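Local coordinates for protein coclaurine N-methyltransferase (Coptis japonica, PDB 6GKV) that probably transfers a methyl group from S-adenosyl-L-methionine to the amine nitrogen of coclaurine and related tetrahydroisoquinolines in alkaloid biosynthesis, at residues A5-V8 with E9-Q13; K12-L16 with G17-Y21; G135-T138 with L139-Q143. All blocks are in the same frame, centred on the assembly; numbering follows the deposited sequence.

Interaction 1. Residues A5-V8 with E9-Q13; sequences AAIV and ELLKQ
With its CG anti to its own carbonyl carbon (chi1 -42°), Lys-12 sets that methylene only 3.0 Å from Val-8 O, one turn earlier, before the chain bends at its last two torsions. This is the i to i+4 geometry of the alpha-helix spanning residues 2-16, and the ladder of backbone bonds confirms it: each amide from Glu-9 to Lys-12 reaches back four residues. The rungs differ in quality. Leu-11 N approaches Ile-7 O at 2.9 Å, nearly straight (173°) and in the carbonyl plane. Lys-12 N stands 3.3 Å from Val-8 O and 39° above that plane, a longer and more tilted bond to the same oxygen that Lys-12 CG touches. On another face of the helix, Ile-7 CG2 and Leu-11 CD1 come within 4.3 Å, a loose methyl contact, while Leu-11 CG rides 3.4 Å from Ile-7 O. Ile-7, Leu-10 and Leu-11 each also touch Trp-245, which marks this apolar face as the one turned to the body of the chain. The charged face belongs to Glu-9 and Lys-12, three residues apart. Glu-9 bends at chi2 and Lys-12 curls back to meet it in a salt bridge, its modelled NZ to OE1 separation of 2.4 Å being doubtfully short.

Interaction 2. Residues K12-L16 with G17-Y21; sequences KQLEL and GLVPY
The helical backbone of 12-16 breaks at Gly-17, where phi turns positive (76°) and the chain folds over the last turn, so that Leu-18 N meets Gln-13 O at 2.8 Å in an almost straight bond. Side chains then pack across the reversal. Val-19 points toward the helix, and its CG2 lies 3.6 Å from Gln-13 CB and 3.2 Å from Gln-13 OE1; the two side chains cross at about a right angle, and the methyl rests against the glutamine stem and comes close to its amide oxygen. Leu-14 supplies the deeper partner, its CD2 coming within 3.9 Å of Val-19 CB.

The pair of bonds from Gly-17 and Leu-18 back into the last turn, together with the positive phi, defines a Schellman motif. Its inner bond, from Gly-17 N to Leu-14 O at 3.0 Å, is the more distorted one, because the donor stands 69° above the carbonyl plane and so uses neither lone pair.

Leu-16 and Leu-18 lie side by side on the exposed flank and point the same way. Leu-16 CB touches Leu-18 CG at 3.6 Å, and their CD1 methyls are 3.9 Å apart. On the inner flank, Leu-14 also packs on Trp-245 and Tyr-249. Ile-24 of helix 21-39 receives both Leu-14 and Val-19, just beyond Pro-20, which occupies the N-cap position of that helix.

Interaction 3. Residues G135-T138 with L139-Q143; sequences GALT and LHVAQ
Leu-137 and Val-141 lie side by side and point the same way, Leu-137 CD1 packing against Val-141 CG2 at 3.7 Å. The leucine gets there by placing CG anti to its backbone N (chi1 -180°). The same two residues are also joined through the backbone, Val-141 N to Leu-137 O at 2.9 Å, nearly straight (175°). One step along the helix, Thr-138 O accepts Ala-142 N at 2.8 Å, with Ala-142 CB pressed close to the same oxygen.

The first turn is less even. Gly-135, at the N-cap position with a positive phi of 72°, presents its carbonyl to Leu-139 N at 2.8 Å, the donor arriving nearly along the C=O axis. The side chain of Leu-139 turns back over the same oxygen, its CG only 3.1 Å away. The neighbouring bond, His-140 N to Ala-136 O, is weak at 3.4 Å, and His-140 CB lies nearer to that oxygen, at 3.2 Å.

This helix start follows the glycine-rich loop of a Rossmann-type S-adenosyl-methionine-dependent methyltransferase fold. Gly-133, in that loop, binds S-adenosyl-L-homocysteine, and the side chain of Ala-136 lies about 5 Å from the bound cofactor product. In the second shell Thr-138 OG1 is hydrogen-bonded to Asp-129 OD2 on strand 126-130, which ties the first turn to the preceding strand.

Helix 136-143 is the crossover of the beta-alpha-beta unit between strands 126-130 and 149-154. Thr-138, Val-141 and Ala-142 rest on Val-150 of the latter strand; Leu-137 reaches Leu-195 and Ile-197 of strand 191-197, and Leu-137, His-140 and Val-141 meet helix 104-118 through Leu-112, Asp-113 and Cys-116.

Interactions 1 and 2 run on without a break: both use helix 2-16, share Lys-12 and Gln-13, and have centres about 10 Å apart, interaction 1 covering the helix body and interaction 2 its exit toward helix 21-39. Trp-245 touches side chains of both. Interaction 3 comes much later in the chain, with its centre about 42 Å from interaction 1 and 37 Å from interaction 2 and no contact with either. Interactions 1 and 3 lie on opposite sides of the chain's centre. The first two therefore belong to a surface-lying N-terminal helical region away from the annotated sites, whereas interaction 3 is buried in the Rossmann-type core beside the cofactor pocket.

Interaction 1. Residues A5-V8 with E9-Q13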
loop_
_atom_site.group_PDB
_atom_site.type_symbol
_atom_site.label_atom_id
_atom_site.label_comp_id
_atom_site.label_asym_id
_atom_site.label_seq_id
_atom_site.Cartn_x
_atom_site.Cartn_y
_atom_site.Cartn_z
ATOM N N ALA A 5 -4.422 -20.494 -34.237
ATOM C CA ALA A 5 -4.837 -21.878 -34.422
ATOM C C ALA A 5 -3.972 -22.878 -33.642
ATOM O O ALA A 5 -4.462 -23.920 -33.208
ATOM C CB ALA A 5 -4.832 -22.218 -35.906
ATOM N N ALA A 6 -2.687 -22.574 -33.489
ATOM C CA ALA A 6 -1.814 -23.349 -32.609
ATOM C C ALA A 6 -2.379 -23.419 -31.185
ATOM O O ALA A 6 -2.329 -24.459 -30.535
ATOM C CB ALA A 6 -0.415 -22.749 -32.591
ATOM N N ILE A 7 -2.932 -22.303 -30.722
ATOM C CA ILE A 7 -3.489 -22.201 -29.383
ATOM C C ILE A 7 -4.739 -23.028 -29.165
ATOM O O ILE A 7 -4.865 -23.701 -28.129
ATOM C CB ILE A 7 -3.818 -20.739 -29.045
ATOM C CG1 ILE A 7 -2.534 -19.982 -28.733
ATOM C CG2 ILE A 7 -4.799 -20.634 -27.865
ATOM C CD1 ILE A 7 -2.811 -18.655 -28.183
ATOM N N VAL A 8 -5.667 -22.952 -30.123
ATOM C CA VAL A 8 -6.936 -23.681 -30.046
ATOM C C VAL A 8 -6.722 -25.191 -30.125
ATOM O O VAL A 8 -7.510 -25.951 -29.575
ATOM C CB VAL A 8 -7.945 -23.260 -31.166
ATOM C CG1 VAL A 8 -8.045 -21.753 -31.260
ATOM C CG2 VAL A 8 -7.569 -23.845 -32.498
ATOM N N GLU A 9 -5.647 -25.617 -30.784
ATOM C CA GLU A 9 -5.281 -27.027 -30.784
ATOM C C GLU A 9 -4.758 -27.430 -29.405
ATOM O O GLU A 9 -5.069 -28.505 -28.909
ATOM C CB GLU A 9 -4.242 -27.324 -31.872
ATOM C CG GLU A 9 -3.865 -28.797 -32.005
ATOM C CD GLU A 9 -5.038 -29.694 -32.377
ATOM O OE1 GLU A 9 -5.997 -29.177 -32.979
ATOM O OE2 GLU A 9 -4.993 -30.907 -32.076
ATOM N N LEU A 10 -3.984 -26.556 -28.776
ATOM C CA LEU A 10 -3.476 -26.809 -27.420
ATOM C C LEU A 10 -4.597 -26.952 -26.408
ATOM O O LEU A 10 -4.631 -27.918 -25.641
ATOM C CB LEU A 10 -2.536 -25.687 -26.967
ATOM C CG LEU A 10 -2.098 -25.816 -25.506
ATOM C CD1 LEU A 10 -1.084 -26.958 -25.376
ATOM C CD2 LEU A 10 -1.533 -24.509 -25.025
ATOM N N LEU A 11 -5.499 -25.974 -26.402
ATOM C CA LEU A 11 -6.688 -26.031 -25.554
ATOM C C LEU A 11 -7.453 -27.364 -25.714
ATOM O O LEU A 11 -7.854 -27.942 -24.714
ATOM C CB LEU A 11 -7.606 -24.819 -25.828
ATOM C CG LEU A 11 -6.963 -23.478 -25.407
ATOM C CD1 LEU A 11 -7.913 -22.272 -25.399
ATOM C CD2 LEU A 11 -6.269 -23.589 -24.049
ATOM N N LYS A 12 -7.618 -27.894 -26.929
ATOM C CA LYS A 12 -8.346 -29.185 -27.044
ATOM C C LYS A 12 -7.564 -30.410 -26.585
ATOM O O LYS A 12 -8.116 -31.349 -26.022
ATOM C CB LYS A 12 -8.847 -29.439 -28.461
ATOM C CG LYS A 12 -9.433 -28.242 -29.131
ATOM C CD LYS A 12 -10.043 -28.609 -30.500
ATOM C CE LYS A 12 -9.339 -29.768 -31.191
ATOM N NZ LYS A 12 -8.265 -29.299 -32.102
ATOM N N GLN A 13 -6.272 -30.397 -26.820
ATOM C CA GLN A 13 -5.403 -31.414 -26.256
ATOM C C GLN A 13 -5.474 -31.488 -24.734
ATOM O O GLN A 13 -5.431 -32.581 -24.146
ATOM C CB GLN A 13 -3.984 -31.124 -26.656
ATOM C CG GLN A 13 -3.736 -31.214 -28.118
ATOM C CD GLN A 13 -2.260 -31.135 -28.370
ATOM O OE1 GLN A 13 -1.472 -31.533 -27.521
ATOM N NE2 GLN A 13 -1.857 -30.656 -29.546
#

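Interaction 2. Residues K12-L16 with G17-Y21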
loop_
_atom_site.group_PDB
_atom_site.type_symbol
_atom_site.label_atom_id
_atom_site.label_comp_id
_atom_site.label_asym_id
_atom_site.label_seq_id
_atom_site.Cartn_x
_atom_site.Cartn_y
_atom_site.Cartn_z
ATOM N N LYS A 12 -7.618 -27.894 -26.929
ATOM C CA LYS A 12 -8.346 -29.185 -27.044
ATOM C C LYS A 12 -7.564 -30.410 -26.585
ATOM O O LYS A 12 -8.116 -31.349 -26.022
ATOM C CB LYS A 12 -8.847 -29.439 -28.461
ATOM C CG LYS A 12 -9.433 -28.242 -29.131
ATOM C CD LYS A 12 -10.043 -28.609 -30.500
ATOM C CE LYS A 12 -9.339 -29.768 -31.191
ATOM N NZ LYS A 12 -8.265 -29.299 -32.102
ATOM N N GLN A 13 -6.272 -30.397 -26.820
ATOM C CA GLN A 13 -5.403 -31.414 -26.256
ATOM C C GLN A 13 -5.474 -31.488 -24.734
ATOM O O GLN A 13 -5.431 -32.581 -24.146
ATOM C CB GLN A 13 -3.984 -31.124 -26.656
ATOM C CG GLN A 13 -3.736 -31.214 -28.118
ATOM C CD GLN A 13 -2.260 -31.135 -28.370
ATOM O OE1 GLN A 13 -1.472 -31.533 -27.521
ATOM N NE2 GLN A 13 -1.857 -30.656 -29.546
ATOM N N LEU A 14 -5.533 -30.309 -24.109
ATOM C CA LEU A 14 -5.677 -30.198 -22.666
ATOM C C LEU A 14 -7.033 -30.755 -22.230
ATOM O O LEU A 14 -7.098 -31.591 -21.338
ATOM C CB LEU A 14 -5.496 -28.738 -22.219
ATOM C CG LEU A 14 -4.098 -28.164 -22.449
ATOM C CD1 LEU A 14 -4.044 -26.645 -22.255
ATOM C CD2 LEU A 14 -3.115 -28.843 -21.522
ATOM N N GLU A 15 -8.111 -30.295 -22.859
ATOM C CA GLU A 15 -9.453 -30.869 -22.642
ATOM C C GLU A 15 -9.466 -32.408 -22.775
ATOM O O GLU A 15 -10.180 -33.103 -22.045
ATOM C CB GLU A 15 -10.458 -30.279 -23.639
ATOM C CG GLU A 15 -10.755 -28.805 -23.473
ATOM C CD GLU A 15 -11.607 -28.249 -24.610
ATOM O OE1 GLU A 15 -12.133 -29.037 -25.419
ATOM O OE2 GLU A 15 -11.758 -27.010 -24.686
ATOM N N LEU A 16 -8.668 -32.931 -23.699
ATOM C CA LEU A 16 -8.672 -34.368 -23.987
ATOM C C LEU A 16 -7.663 -35.105 -23.120
ATOM O O LEU A 16 -7.639 -36.347 -23.090
ATOM C CB LEU A 16 -8.375 -34.626 -25.464
ATOM C CG LEU A 16 -9.473 -34.441 -26.498
ATOM C CD1 LEU A 16 -8.875 -34.599 -27.886
ATOM C CD2 LEU A 16 -10.591 -35.462 -26.279
ATOM N N GLY A 17 -6.821 -34.340 -22.430
ATOM C CA GLY A 17 -5.884 -34.916 -21.494
ATOM C C GLY A 17 -4.713 -35.578 -22.182
ATOM O O GLY A 17 -4.182 -36.572 -21.682
ATOM N N LEU A 18 -4.284 -34.995 -23.302
ATOM C CA LEU A 18 -3.221 -35.562 -24.137
ATOM C C LEU A 18 -1.855 -34.914 -23.937
ATOM O O LEU A 18 -0.871 -35.317 -24.565
ATOM C CB LEU A 18 -3.595 -35.441 -25.620
ATOM C CG LEU A 18 -5.005 -35.817 -26.100
ATOM C CD1 LEU A 18 -5.111 -35.556 -27.588
ATOM C CD2 LEU A 18 -5.361 -37.260 -25.751
ATOM N N VAL A 19 -1.798 -33.899 -23.080
ATOM C CA VAL A 19 -0.551 -33.194 -22.789
ATOM C C VAL A 19 -0.059 -33.554 -21.384
ATOM O O VAL A 19 -0.796 -33.380 -20.406
ATOM C CB VAL A 19 -0.745 -31.668 -22.908
ATOM C CG1 VAL A 19 0.553 -30.929 -22.633
ATOM C CG2 VAL A 19 -1.291 -31.319 -24.288
ATOM N N PRO A 20 1.187 -34.059 -21.278
ATOM C CA PRO A 20 1.746 -34.507 -19.990
ATOM C C PRO A 20 1.846 -33.354 -18.984
ATOM O O PRO A 20 1.996 -32.212 -19.414
ATOM C CB PRO A 20 3.134 -35.032 -20.367
ATOM C CG PRO A 20 3.083 -35.233 -21.856
ATOM C CD PRO A 20 2.171 -34.172 -22.366
ATOM N N TYR A 21 1.753 -33.650 -17.687
ATOM C CA TYR A 21 1.719 -32.611 -16.649
ATOM C C TYR A 21 2.840 -31.594 -16.745
ATOM O O TYR A 21 2.594 -30.398 -16.580
ATOM C CB TYR A 21 1.751 -33.229 -15.248
ATOM C CG TYR A 21 0.405 -33.636 -14.716
ATOM C CD1 TYR A 21 -0.737 -33.459 -15.473
ATOM C CD2 TYR A 21 0.284 -34.233 -13.468
ATOM C CE1 TYR A 21 -1.971 -33.871 -15.004
ATOM C CE2 TYR A 21 -0.937 -34.637 -12.986
ATOM C CZ TYR A 21 -2.072 -34.457 -13.757
ATOM O OH TYR A 21 -3.314 -34.851 -13.293
#

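Interaction 3. Residues G135-T138 with L139-Q143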
loop_
_atom_site.group_PDB
_atom_site.type_symbol
_atom_site.label_atom_id
_atom_site.label_comp_id
_atom_site.label_asym_id
_atom_site.label_seq_id
_atom_site.Cartn_x
_atom_site.Cartn_y
_atom_site.Cartn_z
ATOM N N GLY A 135 -18.726 -24.127 3.877
ATOM C CA GLY A 135 -18.804 -23.824 5.292
ATOM C C GLY A 135 -17.675 -24.320 6.166
ATOM O O GLY A 135 -17.859 -24.457 7.377
ATOM N N ALA A 136 -16.512 -24.575 5.563
ATOM C CA ALA A 136 -15.322 -24.978 6.309
ATOM C C ALA A 136 -15.101 -24.079 7.526
ATOM O O ALA A 136 -14.829 -24.570 8.636
ATOM C CB ALA A 136 -14.111 -24.959 5.413
ATOM N N LEU A 137 -15.255 -22.770 7.322
ATOM C CA LEU A 137 -15.064 -21.797 8.402
ATOM C C LEU A 137 -16.271 -21.712 9.330
ATOM O O LEU A 137 -16.113 -21.675 10.549
ATOM C CB LEU A 137 -14.758 -20.414 7.831
ATOM C CG LEU A 137 -14.522 -19.255 8.807
ATOM C CD1 LEU A 137 -13.344 -19.520 9.767
ATOM C CD2 LEU A 137 -14.297 -17.973 8.016
ATOM N N THR A 138 -17.471 -21.680 8.753
ATOM C CA THR A 138 -18.701 -21.642 9.541
ATOM C C THR A 138 -18.730 -22.770 10.559
ATOM O O THR A 138 -18.880 -22.529 11.753
ATOM C CB THR A 138 -19.948 -21.730 8.642
ATOM O OG1 THR A 138 -20.117 -20.489 7.952
ATOM C CG2 THR A 138 -21.195 -22.004 9.468
ATOM N N LEU A 139 -18.559 -23.997 10.084
ATOM C CA LEU A 139 -18.637 -25.173 10.946
ATOM C C LEU A 139 -17.542 -25.174 12.011
ATOM O O LEU A 139 -17.753 -25.606 13.146
ATOM C CB LEU A 139 -18.560 -26.444 10.097
ATOM C CG LEU A 139 -19.604 -26.442 8.983
ATOM C CD1 LEU A 139 -19.548 -27.707 8.091
ATOM C CD2 LEU A 139 -20.983 -26.238 9.610
ATOM N N HIS A 140 -16.370 -24.685 11.632
ATOM C CA HIS A 140 -15.207 -24.699 12.507
ATOM C C HIS A 140 -15.384 -23.710 13.652
ATOM O O HIS A 140 -15.173 -24.047 14.821
ATOM C CB HIS A 140 -13.944 -24.375 11.704
ATOM C CG HIS A 140 -12.690 -24.338 12.523
ATOM N ND1 HIS A 140 -12.219 -23.185 13.114
ATOM C CD2 HIS A 140 -11.801 -25.313 12.829
ATOM C CE1 HIS A 140 -11.093 -23.450 13.755
ATOM N NE2 HIS A 140 -10.819 -24.732 13.599
ATOM N N VAL A 141 -15.773 -22.486 13.310
ATOM C CA VAL A 141 -16.044 -21.465 14.315
ATOM C C VAL A 141 -17.244 -21.881 15.166
ATOM O O VAL A 141 -17.222 -21.734 16.391
ATOM C CB VAL A 141 -16.304 -20.080 13.662
ATOM C CG1 VAL A 141 -16.841 -19.075 14.675
ATOM C CG2 VAL A 141 -15.038 -19.559 13.014
ATOM N N ALA A 142 -18.278 -22.416 14.516
ATOM C CA ALA A 142 -19.465 -22.862 15.235
ATOM C C ALA A 142 -19.060 -23.878 16.283
ATOM O O ALA A 142 -19.543 -23.828 17.412
ATOM C CB ALA A 142 -20.495 -23.463 14.291
ATOM N N GLN A 143 -18.159 -24.783 15.912
ATOM C CA GLN A 143 -17.946 -25.945 16.741
ATOM C C GLN A 143 -17.431 -25.621 18.108
ATOM O O GLN A 143 -18.184 -25.783 19.070
ATOM C CB GLN A 143 -17.062 -26.985 16.034
ATOM C CG GLN A 143 -17.990 -28.065 15.551
ATOM C CD GLN A 143 -17.345 -29.240 14.897
ATOM O OE1 GLN A 143 -17.321 -29.332 13.669
ATOM N NE2 GLN A 143 -16.873 -30.186 15.704
#